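Local coordinates for protein aminopeptidase (Aneurinibacillus sp. AM-1, PDB 5IB9) that probably removes amino-terminal residues from peptides as a zinc-dependent aminopeptidase with an M28-family catalytic domain and a protease-associated domain, at residues 220-226 and 293-299; 226-232 and 267-273; 276-282 and 345-351. All coordinates share one frame; numbering follows the deposited sequence.

Overall arrangement
Of the elements in these contacts, strand 222-228 comes first and serves two of them. Contact 2 closes the inner loop: after helix 238-256 the chain returns as strand 263-269, pairs with 222-228 on one side, and brings 226-232 and 267-273 together at the zinc site. Contact 1 closes a wider loop that encloses contact 2, setting strand 294-300 along the other side of 222-228; the two contacts share G226. Contact 3 opens after contact 2 has closed and crosses contact 1, tying helix 277-283 to helix 348-352 and the loop that leads into it. Q299 of contact 1 hydrogen-bonds S346 of contact 3, and contacts 2 and 3 both touch the bound inhibitor.

Contact 1. Residues 220-226 and 293-299; sequences NDIIIIG and RTIGMFQ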
loop_
_atom_site.group_PDB
_atom_site.type_symbol
_atom_site.label_atom_id
_atom_site.label_comp_id
_atom_site.label_asym_id
_atom_site.label_seq_id
_atom_site.Cartn_x
_atom_site.Cartn_y
_atom_site.Cartn_z
ATOM N N ASN A 220 -11.085 -14.428 22.645
ATOM C CA ASN A 220 -10.656 -14.136 21.268
ATOM C C ASN A 220 -10.303 -12.709 21.049
ATOM O O ASN A 220 -9.872 -12.396 19.935
ATOM C CB ASN A 220 -11.845 -14.439 20.267
ATOM C CG ASN A 220 -12.105 -15.914 20.132
ATOM O OD1 ASN A 220 -13.282 -16.356 20.028
ATOM N ND2 ASN A 220 -11.020 -16.714 20.177
ATOM N N ASP A 221 -10.292 -11.893 22.103
ATOM C CA ASP A 221 -10.133 -10.448 21.871
ATOM C C ASP A 221 -8.642 -10.087 21.723
ATOM O O ASP A 221 -7.733 -10.784 22.183
ATOM C CB ASP A 221 -10.612 -9.654 23.085
ATOM C CG ASP A 221 -12.106 -9.828 23.400
ATOM O OD1 ASP A 221 -12.888 -10.293 22.494
ATOM O OD2 ASP A 221 -12.532 -9.355 24.495
ATOM N N ILE A 222 -8.402 -8.993 20.973
ATOM C CA ILE A 222 -7.068 -8.409 20.815
ATOM C C ILE A 222 -7.102 -6.908 21.216
ATOM O O ILE A 222 -8.061 -6.223 20.893
ATOM C CB ILE A 222 -6.639 -8.429 19.310
ATOM C CG1 ILE A 222 -6.628 -9.911 18.810
ATOM C CG2 ILE A 222 -5.213 -7.920 19.135
ATOM C CD1 ILE A 222 -6.594 -9.916 17.196
ATOM N N ILE A 223 -6.057 -6.463 21.916
ATOM C CA ILE A 223 -5.842 -5.026 22.169
ATOM C C ILE A 223 -4.450 -4.702 21.592
ATOM O O ILE A 223 -3.508 -5.419 21.775
ATOM C CB ILE A 223 -5.842 -4.709 23.666
ATOM C CG1 ILE A 223 -7.265 -4.845 24.079
ATOM C CG2 ILE A 223 -5.463 -3.247 23.783
ATOM C CD1 ILE A 223 -7.493 -4.693 25.620
ATOM N N ILE A 224 -4.391 -3.562 20.865
ATOM C CA ILE A 224 -3.110 -2.949 20.317
ATOM C C ILE A 224 -2.743 -1.762 21.154
ATOM O O ILE A 224 -3.625 -0.930 21.519
ATOM C CB ILE A 224 -3.304 -2.568 18.876
ATOM C CG1 ILE A 224 -3.663 -3.826 18.026
ATOM C CG2 ILE A 224 -2.066 -1.969 18.347
ATOM C CD1 ILE A 224 -4.012 -3.497 16.558
ATOM N N ILE A 225 -1.465 -1.767 21.589
ATOM C CA ILE A 225 -0.885 -0.530 22.282
ATOM C C ILE A 225 0.197 -0.096 21.354
ATOM O O ILE A 225 1.159 -0.870 21.120
ATOM C CB ILE A 225 -0.356 -0.927 23.659
ATOM C CG1 ILE A 225 -1.430 -1.604 24.579
ATOM C CG2 ILE A 225 0.213 0.299 24.379
ATOM C CD1 ILE A 225 -1.472 -3.163 24.411
ATOM N N GLY A 226 0.089 1.131 20.894
ATOM C CA GLY A 226 1.037 1.637 19.859
ATOM C C GLY A 226 1.712 2.974 20.274
ATOM O O GLY A 226 1.228 3.715 21.136
ATOM N N ARG A 293 -11.876 -8.840 15.861
ATOM C CA ARG A 293 -11.587 -9.260 17.245
ATOM C C ARG A 293 -10.815 -8.170 17.975
ATOM O O ARG A 293 -10.563 -8.345 19.192
ATOM C CB ARG A 293 -10.709 -10.537 17.236
ATOM C CG ARG A 293 -11.539 -11.649 16.746
ATOM C CD ARG A 293 -10.854 -12.867 16.810
ATOM N NE ARG A 293 -9.607 -13.033 16.097
ATOM C CZ ARG A 293 -8.392 -13.251 16.626
ATOM N NH1 ARG A 293 -8.200 -13.215 17.914
ATOM N NH2 ARG A 293 -7.341 -13.564 15.833
ATOM N N THR A 294 -10.383 -7.081 17.308
ATOM C CA THR A 294 -9.589 -6.058 18.024
ATOM C C THR A 294 -10.541 -5.086 18.703
ATOM O O THR A 294 -11.275 -4.280 18.082
ATOM C CB THR A 294 -8.721 -5.336 16.970
ATOM O OG1 THR A 294 -7.771 -6.228 16.436
ATOM C CG2 THR A 294 -7.849 -4.273 17.792
ATOM N N ILE A 295 -10.567 -5.221 20.034
ATOM C CA ILE A 295 -11.502 -4.469 20.836
ATOM C C ILE A 295 -11.068 -3.062 21.194
ATOM O O ILE A 295 -11.888 -2.237 21.583
ATOM C CB ILE A 295 -11.930 -5.198 22.113
ATOM C CG1 ILE A 295 -10.718 -5.358 22.987
ATOM C CG2 ILE A 295 -12.616 -6.641 21.789
ATOM C CD1 ILE A 295 -11.160 -5.991 24.437
ATOM N N GLY A 296 -9.795 -2.784 20.942
ATOM C CA GLY A 296 -9.341 -1.427 21.197
ATOM C C GLY A 296 -7.875 -1.254 20.752
ATOM O O GLY A 296 -7.069 -2.203 20.824
ATOM N N MET A 297 -7.568 -0.036 20.350
ATOM C CA MET A 297 -6.209 0.332 20.009
ATOM C C MET A 297 -5.938 1.625 20.781
ATOM O O MET A 297 -6.658 2.634 20.674
ATOM C CB MET A 297 -6.006 0.552 18.466
ATOM C CG MET A 297 -4.527 0.844 18.021
ATOM S SD MET A 297 -4.181 2.578 18.160
ATOM C CE MET A 297 -2.415 2.464 17.848
ATOM N N PHE A 298 -4.917 1.546 21.646
ATOM C CA PHE A 298 -4.396 2.670 22.497
ATOM C C PHE A 298 -3.171 3.225 21.849
ATOM O O PHE A 298 -2.183 2.543 21.731
ATOM C CB PHE A 298 -4.054 2.184 23.886
ATOM C CG PHE A 298 -5.220 1.662 24.689
ATOM C CD1 PHE A 298 -5.619 2.402 25.850
ATOM C CD2 PHE A 298 -5.898 0.477 24.383
ATOM C CE1 PHE A 298 -6.662 1.940 26.621
ATOM C CE2 PHE A 298 -6.971 0.025 25.186
ATOM C CZ PHE A 298 -7.344 0.741 26.296
ATOM N N GLN A 299 -3.198 4.466 21.386
ATOM C CA GLN A 299 -2.034 5.154 20.818
ATOM C C GLN A 299 -1.368 6.132 21.791
ATOM O O GLN A 299 -2.084 6.923 22.425
ATOM C CB GLN A 299 -2.450 5.903 19.551
ATOM C CG GLN A 299 -1.310 6.787 18.989
ATOM C CD GLN A 299 -0.144 5.977 18.354
ATOM O OE1 GLN A 299 -0.168 4.785 18.286
ATOM N NE2 GLN A 299 0.844 6.655 17.799
#
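I222 and R293 meet where the two strands begin, with the methyl CD1 of I222 lying over one face of the R293 guanidinium, 3.7 Å from its NH1. That same NH1 points in the guanidinium plane to the backbone O of N220 at 2.7 Å; the bond at the edge, the methyl over one face and the salt bridge from NE to D289 together limit the rotation of the group. The bend at chi3 (-59°) turns it back over I222.

I224 carries this face onward: its CB packs on M297 CG at 3.7 Å, the two chains crossing obliquely, and its CD1 reaches T294 CG2. M297 CG stands anti to the backbone N (chi1 -175°), beside I224, and a turn at chi2 takes the methyl CE toward G226. On the opposite face I223 splits its branches: CG1 lies 3.7 Å from I295 CG1, and CG2 approaches F298 CD2 at 3.8 Å. Helix 382-400 packs on I223 and F298 here.

Between the faces the backbones run parallel, linked by bonds such as F298 N to I224 O (2.8 Å) and G226 N to F298 O (2.8 Å). Strand 222-228, flanked on its other side by strand 263-269, thus lies within the parallel part of the central sheet of the M28 peptidase domain.

Contact 2. Residues 226-232 and 267-273; sequences GSHHDSV and ITFGAEE. With ZN (zinc ion), chain C; ZN (zinc ion), chain B; BES (2-(3-amino-2-hydroxy-4-phenyl-butyrylamino)-4-methyl-pentanoic acid), chain H.
H228 and E272 form the compact centre of this contact. The E272 carboxylate stacks on the imidazole with the planes 15° apart, and its OE1 sits over one face, offset toward the rim, 3.1 Å from H228 NE2. E272 CB also lies over this ring, a CH-pi contact of 3.7 Å to the centroid. H228 NE2 is engaged by a zinc ion at 2.0 Å, so the approach of OE1 is not a hydrogen bond. The other ring nitrogen, ND1, makes weak bonds to the O and OD1 of D230.

D230 grips the turn that carries both glutamates. Its OD2 receives E273 N on the syn lone pair at 2.9 Å, while OD1 takes E272 N from above the carboxylate plane. With chi1 at 63°, CG lies between the backbone N and the carbonyl carbon, and the carboxylate faces the amides of the turn. Upstream, the parallel strands are closed by F269 N to S227 O and H229 N to F269 O, and F269 O lies over the centre of the H229 ring.

Packing is looser around V232 and E273, both partly exposed. V232 CG1 rests 3.5 Å from E273 CD, and a water bridges V232 N to E273 OE2. This glutamate grips the second zinc unevenly, with OE2 at 2.1 Å and OE1 at 2.6 Å. D240 joins both zincs; D301 completes the protein ligands of the first and H371 those of the second.

The inhibitor oxygen O2 bridges both metals and lies 3.1 Å from E272 OE1. In this co-catalytic dizinc arrangement E272, next to O2, is probably the counterpart of the glutamate that serves as general base on a metal-bound water in M28 aminopeptidases.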
loop_
_atom_site.group_PDB
_atom_site.type_symbol
_atom_site.label_atom_id
_atom_site.label_comp_id
_atom_site.label_asym_id
_atom_site.label_seq_id
_atom_site.Cartn_x
_atom_site.Cartn_y
_atom_site.Cartn_z
ATOM N N GLY A 226 0.089 1.131 20.894
ATOM C CA GLY A 226 1.037 1.637 19.859
ATOM C C GLY A 226 1.712 2.974 20.274
ATOM O O GLY A 226 1.228 3.715 21.136
ATOM N N SER A 227 2.769 3.254 19.529
ATOM C CA SER A 227 3.529 4.534 19.578
ATOM C C SER A 227 4.292 4.555 18.301
ATOM O O SER A 227 4.292 3.588 17.531
ATOM C CB SER A 227 4.461 4.610 20.827
ATOM O OG SER A 227 5.259 3.394 20.838
ATOM N N HIS A 228 4.970 5.664 18.007
ATOM C CA HIS A 228 5.854 5.731 16.815
ATOM C C HIS A 228 7.292 6.042 17.202
ATOM O O HIS A 228 7.538 6.789 18.172
ATOM C CB HIS A 228 5.337 6.765 15.734
ATOM C CG HIS A 228 5.368 8.231 16.155
ATOM N ND1 HIS A 228 6.446 9.064 15.819
ATOM C CD2 HIS A 228 4.407 8.993 16.680
ATOM C CE1 HIS A 228 6.120 10.309 16.250
ATOM N NE2 HIS A 228 4.917 10.275 16.788
ATOM N N HIS A 229 8.198 5.417 16.466
ATOM C CA HIS A 229 9.633 5.540 16.814
ATOM C C HIS A 229 10.470 6.481 15.986
ATOM O O HIS A 229 11.616 6.622 16.309
ATOM C CB HIS A 229 10.299 4.127 16.893
ATOM C CG HIS A 229 10.076 3.267 15.678
ATOM N ND1 HIS A 229 10.369 3.533 14.360
ATOM C CD2 HIS A 229 9.477 2.049 15.702
ATOM C CE1 HIS A 229 9.959 2.491 13.596
ATOM N NE2 HIS A 229 9.454 1.581 14.432
ATOM N N ASP A 230 9.826 7.137 15.032
ATOM C CA ASP A 230 10.544 8.185 14.255
ATOM C C ASP A 230 10.229 9.570 14.830
ATOM O O ASP A 230 9.250 9.768 15.577
ATOM C CB ASP A 230 10.098 8.162 12.803
ATOM C CG ASP A 230 8.638 8.491 12.570
ATOM O OD1 ASP A 230 7.713 7.975 13.288
ATOM O OD2 ASP A 230 8.372 9.302 11.657
ATOM N N SER A 231 11.164 10.482 14.458
ATOM C CA SER A 231 10.911 11.901 14.835
ATOM C C SER A 231 11.170 12.770 13.630
ATOM O O SER A 231 11.607 12.293 12.610
ATOM C CB SER A 231 11.795 12.335 16.027
ATOM O OG SER A 231 13.155 12.394 15.607
ATOM N N VAL A 232 10.736 14.033 13.721
ATOM C CA VAL A 232 11.015 14.937 12.545
ATOM C C VAL A 232 12.489 15.363 12.477
ATOM O O VAL A 232 13.233 15.265 13.464
ATOM C CB VAL A 232 10.117 16.193 12.625
ATOM C CG1 VAL A 232 8.619 15.756 12.541
ATOM C CG2 VAL A 232 10.404 17.095 13.834
ATOM N N ILE A 267 3.213 -2.257 19.722
ATOM C CA ILE A 267 3.758 -1.971 18.416
ATOM C C ILE A 267 4.412 -0.574 18.423
ATOM O O ILE A 267 3.817 0.400 18.952
ATOM C CB ILE A 267 2.647 -1.999 17.284
ATOM C CG1 ILE A 267 1.884 -3.296 17.368
ATOM C CG2 ILE A 267 3.335 -1.751 15.927
ATOM C CD1 ILE A 267 0.797 -3.350 16.278
ATOM N N THR A 268 5.619 -0.516 17.820
ATOM C CA THR A 268 6.120 0.827 17.521
ATOM C C THR A 268 6.142 0.998 16.034
ATOM O O THR A 268 6.628 0.167 15.278
ATOM C CB THR A 268 7.536 1.093 18.194
ATOM O OG1 THR A 268 8.548 0.237 17.637
ATOM C CG2 THR A 268 7.349 0.867 19.664
ATOM N N PHE A 269 5.540 2.114 15.575
ATOM C CA PHE A 269 5.362 2.320 14.125
ATOM C C PHE A 269 6.437 3.196 13.536
ATOM O O PHE A 269 6.851 4.158 14.186
ATOM C CB PHE A 269 4.034 2.977 13.884
ATOM C CG PHE A 269 2.824 2.247 14.362
ATOM C CD1 PHE A 269 2.398 1.059 13.706
ATOM C CD2 PHE A 269 2.074 2.675 15.430
ATOM C CE1 PHE A 269 1.266 0.352 14.141
ATOM C CE2 PHE A 269 0.927 1.987 15.871
ATOM C CZ PHE A 269 0.548 0.844 15.220
ATOM N N GLY A 270 6.831 2.890 12.298
ATOM C CA GLY A 270 7.773 3.787 11.602
ATOM C C GLY A 270 7.022 4.802 10.774
ATOM O O GLY A 270 5.840 4.691 10.494
ATOM N N ALA A 271 7.772 5.844 10.386
ATOM C CA ALA A 271 7.289 6.825 9.363
ATOM C C ALA A 271 6.010 7.418 9.738
ATOM O O ALA A 271 5.185 7.734 8.913
ATOM C CB ALA A 271 7.319 6.201 7.913
ATOM N N GLU A 272 5.715 7.635 11.017
ATOM C CA GLU A 272 4.524 8.342 11.475
ATOM C C GLU A 272 4.527 9.799 10.959
ATOM O O GLU A 272 3.472 10.288 10.520
ATOM C CB GLU A 272 4.338 8.251 13.008
ATOM C CG GLU A 272 2.989 8.802 13.492
ATOM C CD GLU A 272 3.056 10.308 13.841
ATOM O OE1 GLU A 272 4.147 10.934 13.807
ATOM O OE2 GLU A 272 1.926 10.767 14.113
ATOM N N GLU A 273 5.713 10.384 11.021
ATOM C CA GLU A 273 5.761 11.854 10.754
ATOM C C GLU A 273 5.614 12.113 9.264
ATOM O O GLU A 273 5.313 13.282 8.895
ATOM C CB GLU A 273 7.083 12.350 11.254
ATOM C CG GLU A 273 7.369 12.285 12.804
ATOM C CD GLU A 273 6.494 13.226 13.654
ATOM O OE1 GLU A 273 5.563 13.867 13.067
ATOM O OE2 GLU A 273 6.759 13.243 14.944
HETATM ZN ZN ZN C . 4.073 11.965 17.526
HETATM ZN ZN ZN B . 5.261 14.614 15.512
HETATM N N2 BES H . 2.318 13.804 17.899
HETATM C C1 BES H . 2.011 14.452 16.624
HETATM C C6 BES H . 0.509 14.720 16.575
HETATM C C7 BES H . -0.068 15.790 17.496
HETATM C C8 BES H . 0.601 17.007 17.778
HETATM C C12 BES H . -1.344 15.554 18.053
HETATM C C9 BES H . -0.017 17.965 18.610
HETATM C C11 BES H . -1.964 16.518 18.897
HETATM C C10 BES H . -1.285 17.716 19.173
HETATM C C2 BES H . 2.459 13.559 15.461
HETATM O O2 BES H . 3.766 13.182 15.888
HETATM C C3 BES H . 2.535 14.457 14.274
HETATM O O3 BES H . 3.378 15.347 14.284
HETATM N N1 BES H . 1.651 14.298 13.350
HETATM C C4 BES H . 1.639 15.214 12.206
HETATM C C13 BES H . 0.487 14.703 11.360
HETATM C C14 BES H . 0.683 13.285 10.813
HETATM C C15 BES H . -0.522 13.063 9.908
HETATM C C16 BES H . 2.013 13.046 10.096
HETATM C C5 BES H . 1.244 16.639 12.572
HETATM O O1 BES H . 1.513 17.572 11.761
HETATM O O4 BES H . 0.653 16.912 13.633
HETATM O O HOH W 1 9.100 14.339 16.231
#

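Contact 3. Residues 276-282 and 345-351; sequences LIGSKKY and RSDHESF. With BES (2-(3-amino-2-hydroxy-4-phenyl-butyrylamino)-4-methyl-pentanoic acid), chain H.
S279 meets D347 and S350 across the junction of the two segments. Its CB lies 3.3 Å from D347 OD1 and, on another side, touches F351 CE2 at 4.0 Å. With chi1 at 56°, OG sits between the backbone N and the carbonyl carbon and donates to D347 OD1 at 2.6 Å, meeting that oxygen on its anti side, 20° out of the carboxylate plane. The hydroxyl of S350 stands 2.7 Å from the same OG. D347 OD1 also accepts from a water that S279 N holds in turn, so this oxygen binds the serine directly through OG and, by way of the water, through its backbone N.

In this M28 domain the junction joins the helix that follows strand 263-269 to the loop leading into helix 348-352, and it supplies L276 and R345 to the inhibitor pocket. L276, at the N-cap position of the first helix, lays CD1 3.4 Å from S346 O and also against E349 CB, while CD2 faces the inhibitor's leucine side chain. R345 holds the ligand's terminal carboxylate: NE and NH2 both donate to O4, NE at 2.7 Å, and the inhibitor's phenyl carbon C8 covers one face of the guanidinium. The backbone O of R345 accepts the inhibitor amide N1 at 3.0 Å.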
loop_
_atom_site.group_PDB
_atom_site.type_symbol
_atom_site.label_atom_id
_atom_site.label_comp_id
_atom_site.label_asym_id
_atom_site.label_seq_id
_atom_site.Cartn_x
_atom_site.Cartn_y
_atom_site.Cartn_z
ATOM N N LEU A 276 1.693 8.822 8.747
ATOM C CA LEU A 276 1.165 7.577 9.357
ATOM C C LEU A 276 1.542 6.375 8.542
ATOM O O LEU A 276 0.711 5.463 8.462
ATOM C CB LEU A 276 -0.369 7.667 9.665
ATOM C CG LEU A 276 -0.816 9.013 10.246
ATOM C CD1 LEU A 276 -2.329 8.868 10.470
ATOM C CD2 LEU A 276 -0.109 9.424 11.507
ATOM N N ILE A 277 2.643 6.374 7.780
ATOM C CA ILE A 277 2.911 5.296 6.811
ATOM C C ILE A 277 2.986 3.960 7.509
ATOM O O ILE A 277 2.388 2.957 7.038
ATOM C CB ILE A 277 4.122 5.612 5.940
ATOM C CG1 ILE A 277 3.771 6.980 5.286
ATOM C CG2 ILE A 277 4.139 4.518 4.811
ATOM C CD1 ILE A 277 4.897 7.423 4.362
ATOM N N GLY A 278 3.723 3.903 8.574
ATOM C CA GLY A 278 3.901 2.544 9.197
ATOM C C GLY A 278 2.647 2.039 9.780
ATOM O O GLY A 278 2.355 0.821 9.558
ATOM N N SER A 279 1.802 2.820 10.470
ATOM C CA SER A 279 0.547 2.230 10.913
ATOM C C SER A 279 -0.433 1.901 9.831
ATOM O O SER A 279 -1.188 0.945 9.940
ATOM C CB SER A 279 -0.116 3.090 11.967
ATOM O OG SER A 279 -0.331 4.434 11.493
ATOM N N LYS A 280 -0.427 2.663 8.732
ATOM C CA LYS A 280 -1.260 2.267 7.561
ATOM C C LYS A 280 -0.755 0.917 7.047
ATOM O O LYS A 280 -1.612 0.062 6.690
ATOM C CB LYS A 280 -1.052 3.308 6.436
ATOM C CG LYS A 280 -1.925 4.553 6.704
ATOM C CD LYS A 280 -1.578 5.643 5.625
ATOM C CE LYS A 280 -2.387 6.929 5.953
ATOM N NZ LYS A 280 -1.997 8.055 4.989
ATOM N N LYS A 281 0.562 0.700 6.967
ATOM C CA LYS A 281 1.082 -0.592 6.488
ATOM C C LYS A 281 0.767 -1.640 7.492
ATOM O O LYS A 281 0.500 -2.767 7.069
ATOM C CB LYS A 281 2.592 -0.530 6.195
ATOM C CG LYS A 281 2.958 0.447 5.081
ATOM C CD LYS A 281 2.685 -0.124 3.679
ATOM C CE LYS A 281 3.189 0.984 2.681
ATOM N NZ LYS A 281 2.744 0.638 1.298
ATOM N N TYR A 282 0.778 -1.389 8.786
ATOM C CA TYR A 282 0.449 -2.477 9.719
ATOM C C TYR A 282 -1.073 -2.817 9.670
ATOM O O TYR A 282 -1.456 -3.969 9.608
ATOM C CB TYR A 282 0.867 -2.116 11.143
ATOM C CG TYR A 282 0.515 -3.268 12.081
ATOM C CD1 TYR A 282 1.339 -4.428 12.123
ATOM C CD2 TYR A 282 -0.627 -3.225 12.860
ATOM C CE1 TYR A 282 0.947 -5.504 12.845
ATOM C CE2 TYR A 282 -1.053 -4.287 13.581
ATOM C CZ TYR A 282 -0.208 -5.393 13.569
ATOM O OH TYR A 282 -0.600 -6.548 14.320
ATOM N N ARG A 345 -4.109 12.972 13.568
ATOM C CA ARG A 345 -2.702 13.375 13.517
ATOM C C ARG A 345 -1.760 12.372 14.182
ATOM O O ARG A 345 -0.631 12.752 14.604
ATOM C CB ARG A 345 -2.414 14.780 14.147
ATOM C CG ARG A 345 -3.248 15.928 13.543
ATOM C CD ARG A 345 -3.163 17.238 14.448
ATOM N NE ARG A 345 -1.797 17.752 14.557
ATOM C CZ ARG A 345 -1.443 18.826 15.258
ATOM N NH1 ARG A 345 -2.367 19.550 15.888
ATOM N NH2 ARG A 345 -0.167 19.193 15.308
ATOM N N SER A 346 -2.245 11.125 14.407
ATOM C CA SER A 346 -1.301 10.071 14.993
ATOM C C SER A 346 -1.880 8.730 14.550
ATOM O O SER A 346 -2.867 8.660 13.862
ATOM C CB SER A 346 -1.151 10.214 16.509
ATOM O OG SER A 346 -0.013 9.481 16.945
ATOM N N ASP A 347 -1.180 7.677 14.923
ATOM C CA ASP A 347 -1.448 6.324 14.377
ATOM C C ASP A 347 -2.810 5.734 14.751
ATOM O O ASP A 347 -3.243 4.827 14.022
ATOM C CB ASP A 347 -0.330 5.362 14.818
ATOM C CG ASP A 347 1.041 5.805 14.277
ATOM O OD1 ASP A 347 1.181 5.909 13.040
ATOM O OD2 ASP A 347 1.919 6.100 15.146
ATOM N N HIS A 348 -3.524 6.317 15.717
ATOM C CA HIS A 348 -4.895 5.825 15.982
ATOM C C HIS A 348 -5.778 6.008 14.760
ATOM O O HIS A 348 -6.723 5.235 14.583
ATOM C CB HIS A 348 -5.508 6.462 17.212
ATOM C CG HIS A 348 -5.586 7.958 17.125
ATOM N ND1 HIS A 348 -4.492 8.780 16.856
ATOM C CD2 HIS A 348 -6.654 8.754 17.334
ATOM C CE1 HIS A 348 -4.935 10.053 16.850
ATOM N NE2 HIS A 348 -6.234 10.051 17.169
ATOM N N GLU A 349 -5.488 6.991 13.904
ATOM C CA GLU A 349 -6.289 7.198 12.667
ATOM C C GLU A 349 -6.250 6.001 11.747
ATOM O O GLU A 349 -7.198 5.778 10.989
ATOM C CB GLU A 349 -5.712 8.387 11.957
ATOM C CG GLU A 349 -6.659 8.960 10.853
ATOM C CD GLU A 349 -6.160 10.351 10.433
ATOM O OE1 GLU A 349 -5.957 11.282 11.271
ATOM O OE2 GLU A 349 -5.939 10.507 9.260
ATOM N N SER A 350 -5.178 5.219 11.803
ATOM C CA SER A 350 -5.102 4.024 10.936
ATOM C C SER A 350 -5.990 2.880 11.319
ATOM O O SER A 350 -6.370 2.063 10.474
ATOM C CB SER A 350 -3.616 3.616 10.890
ATOM O OG SER A 350 -2.826 4.723 10.378
ATOM N N PHE A 351 -6.271 2.866 12.617
ATOM C CA PHE A 351 -7.147 1.790 13.171
ATOM C C PHE A 351 -8.576 2.292 13.157
ATOM O O PHE A 351 -9.460 1.475 12.865
ATOM C CB PHE A 351 -6.603 1.348 14.547
ATOM C CG PHE A 351 -5.230 0.813 14.421
ATOM C CD1 PHE A 351 -5.032 -0.499 13.959
ATOM C CD2 PHE A 351 -4.104 1.644 14.528
ATOM C CE1 PHE A 351 -3.730 -0.989 13.677
ATOM C CE2 PHE A 351 -2.812 1.156 14.282
ATOM C CZ PHE A 351 -2.634 -0.183 13.851
HETATM N N2 BES H . 2.318 13.804 17.899
HETATM C C1 BES H . 2.011 14.452 16.624
HETATM C C6 BES H . 0.509 14.720 16.575
HETATM C C7 BES H . -0.068 15.790 17.496
HETATM C C8 BES H . 0.601 17.007 17.778
HETATM C C12 BES H . -1.344 15.554 18.053
HETATM C C9 BES H . -0.017 17.965 18.610
HETATM C C11 BES H . -1.964 16.518 18.897
HETATM C C10 BES H . -1.285 17.716 19.173
HETATM C C2 BES H . 2.459 13.559 15.461
HETATM O O2 BES H . 3.766 13.182 15.888
HETATM C C3 BES H . 2.535 14.457 14.274
HETATM O O3 BES H . 3.378 15.347 14.284
HETATM N N1 BES H . 1.651 14.298 13.350
HETATM C C4 BES H . 1.639 15.214 12.206
HETATM C C13 BES H . 0.487 14.703 11.360
HETATM C C14 BES H . 0.683 13.285 10.813
HETATM C C15 BES H . -0.522 13.063 9.908
HETATM C C16 BES H . 2.013 13.046 10.096
HETATM C C5 BES H . 1.244 16.639 12.572
HETATM O O1 BES H . 1.513 17.572 11.761
HETATM O O4 BES H . 0.653 16.912 13.633
HETATM O O HOH W 2 3.059 5.353 11.173
#